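Local structure of putative sortase (Streptococcus pneumoniae, 2W1J) at residues L27-N32 against L101-N106. The protein is a class C sortase, a transpeptidase that probably joins pilin subunits covalently as the pilus fibre of the pneumococcus is built. Numbering follows the deposited sequence.
Sequences LAQAFN and LPIGGN
Asn32, in the last turn of helix 18-33, grips both backbone polar atoms of Leu101 much as a neighbouring peptide group would, a clear case of a side-chain amide reading the backbone of a loop. Its CB is directed at loop 101-106, and CG, nearest Leu101 N, sits between the two bonds that follow. Asn32 OD1 accepts from Leu101 N at 2.8 Å, in the carbonyl plane and on a lone pair, though the hydrogen bond is somewhat bent, its N-H...O angle 148°. That oxygen also lies in plane at the edge of the Phe31 ring. Asn32 ND2 gives one hydrogen to Leu101 O at 3.1 Å in a nearly straight bond (172°), with the acceptor almost exactly in the amide plane. This pair of bonds fixes the amide's rotation and tells oxygen from nitrogen. Leu101 O is doubly held, since Ile103 N also reaches it across the inverse gamma turn centred on Pro102. The other ND2 hydrogen goes to a water shared with Gln29 NE2 and Gly104 O. Asn32 ND2 also rests 3.4 Å from Ile103 CG1.

The methyl groups of Leu101 and Ile103 pack beside this polar centre against Ala28, Phe31 and Gln29. Leu101 CD1 comes obliquely to the ring, 3.5 Å from Phe31 CD1, and also meets Ala28 CB. Ile103 CD1 lies 4.0 Å from Ala28 CB. The bent Gln29 chain brings Gln29 OE1 to 3.6 Å from Ile103 CD1; Gln29 NE2 is also hydrogen-bonded to Asp33 OD1.

Thus helix 18-33, the second helix of the chain, is fastened to the loop joining strands 93-95 and 108-113 of the sortase beta-barrel, with Leu60 touching Ala28 and Leu101, and His95 against Leu101 and Pro102.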
loop_
_atom_site.group_PDB
_atom_site.type_symbol
_atom_site.label_atom_id
_atom_site.label_comp_id
_atom_site.label_asym_id
_atom_site.label_seq_id
_atom_site.Cartn_x
_atom_site.Cartn_y
_atom_site.Cartn_z
ATOM N N LEU A 27 13.085 1.164 -13.416
ATOM C CA LEU A 27 13.063 2.383 -12.611
ATOM C C LEU A 27 12.558 2.128 -11.198
ATOM O O LEU A 27 13.087 2.670 -10.231
ATOM C CB LEU A 27 12.219 3.465 -13.286
ATOM C CG LEU A 27 12.784 3.963 -14.618
ATOM C CD1 LEU A 27 11.785 4.850 -15.353
ATOM C CD2 LEU A 27 14.100 4.690 -14.404
ATOM N N ALA A 28 11.527 1.301 -11.080
ATOM C CA ALA A 28 10.949 1.004 -9.772
ATOM C C ALA A 28 11.949 0.222 -8.929
ATOM O O ALA A 28 12.103 0.482 -7.729
ATOM C CB ALA A 28 9.648 0.218 -9.914
ATOM N N GLN A 29 12.636 -0.734 -9.553
ATOM C CA GLN A 29 13.621 -1.529 -8.830
ATOM C C GLN A 29 14.778 -0.657 -8.346
ATOM O O GLN A 29 15.280 -0.832 -7.234
ATOM C CB GLN A 29 14.152 -2.680 -9.692
ATOM C CG GLN A 29 14.938 -3.683 -8.881
ATOM C CD GLN A 29 14.056 -4.352 -7.843
ATOM O OE1 GLN A 29 13.077 -5.005 -8.191
ATOM N NE2 GLN A 29 14.381 -4.167 -6.575
ATOM N N ALA A 30 15.230 0.248 -9.207
ATOM C CA ALA A 30 16.321 1.145 -8.847
ATOM C C ALA A 30 15.915 2.013 -7.661
ATOM O O ALA A 30 16.712 2.255 -6.754
ATOM C CB ALA A 30 16.701 2.023 -10.035
ATOM N N PHE A 31 14.678 2.501 -7.678
ATOM C CA PHE A 31 14.159 3.297 -6.577
ATOM C C PHE A 31 14.175 2.508 -5.265
ATOM O O PHE A 31 14.614 3.008 -4.228
ATOM C CB PHE A 31 12.747 3.758 -6.935
ATOM C CG PHE A 31 12.103 4.632 -5.896
ATOM C CD1 PHE A 31 11.493 4.074 -4.785
ATOM C CD2 PHE A 31 12.107 6.010 -6.032
ATOM C CE1 PHE A 31 10.884 4.872 -3.831
ATOM C CE2 PHE A 31 11.510 6.814 -5.077
ATOM C CZ PHE A 31 10.903 6.245 -3.976
ATOM N N ASN A 32 13.677 1.276 -5.299
ATOM C CA ASN A 32 13.702 0.446 -4.098
ATOM C C ASN A 32 15.114 0.110 -3.627
ATOM O O ASN A 32 15.398 0.132 -2.426
ATOM C CB ASN A 32 12.891 -0.835 -4.296
ATOM C CG ASN A 32 11.427 -0.640 -3.983
ATOM O OD1 ASN A 32 10.998 0.483 -3.719
ATOM N ND2 ASN A 32 10.651 -1.723 -4.031
ATOM N N LEU A 101 8.383 0.745 -2.759
ATOM C CA LEU A 101 7.325 0.616 -3.754
ATOM C C LEU A 101 6.807 -0.816 -3.786
ATOM O O LEU A 101 7.562 -1.764 -3.511
ATOM C CB LEU A 101 7.848 0.987 -5.132
ATOM C CG LEU A 101 8.345 2.425 -5.280
ATOM C CD1 LEU A 101 8.963 2.616 -6.653
ATOM C CD2 LEU A 101 7.178 3.391 -5.080
ATOM N N PRO A 102 5.517 -0.984 -4.119
ATOM C CA PRO A 102 4.875 -2.297 -4.012
ATOM C C PRO A 102 5.189 -3.168 -5.225
ATOM O O PRO A 102 4.319 -3.459 -6.056
ATOM C CB PRO A 102 3.385 -1.945 -3.927
ATOM C CG PRO A 102 3.274 -0.664 -4.710
ATOM C CD PRO A 102 4.540 0.089 -4.395
ATOM N N ILE A 103 6.443 -3.608 -5.287
ATOM C CA ILE A 103 6.914 -4.528 -6.321
ATOM C C ILE A 103 7.567 -5.779 -5.729
ATOM O O ILE A 103 8.036 -6.643 -6.463
ATOM C CB ILE A 103 7.897 -3.846 -7.297
ATOM C CG1 ILE A 103 9.157 -3.382 -6.557
ATOM C CG2 ILE A 103 7.212 -2.688 -7.990
ATOM C CD1 ILE A 103 10.295 -2.899 -7.465
ATOM N N GLY A 104 7.583 -5.887 -4.405
ATOM C CA GLY A 104 8.123 -7.067 -3.736
ATOM C C GLY A 104 9.618 -7.221 -3.884
ATOM O O GLY A 104 10.300 -6.346 -4.433
ATOM N N GLY A 105 10.112 -8.349 -3.379
ATOM C CA GLY A 105 11.538 -8.664 -3.382
ATOM C C GLY A 105 12.044 -8.900 -1.973
ATOM O O GLY A 105 11.441 -8.454 -0.993
ATOM N N ASN A 106 13.154 -9.615 -1.841
ATOM C CA ASN A 106 13.758 -9.796 -0.525
ATOM C C ASN A 106 14.117 -8.424 0.066
ATOM O O ASN A 106 14.433 -7.484 -0.661
ATOM C CB ASN A 106 14.987 -10.709 -0.641
ATOM C CG ASN A 106 15.403 -11.324 0.688
ATOM O OD1 ASN A 106 14.670 -11.272 1.680
ATOM N ND2 ASN A 106 16.584 -11.932 0.705
HETATM O O HOH W 1 12.166 -4.240 -4.538
HETATM O O HOH W 2 11.041 -6.615 -7.272
#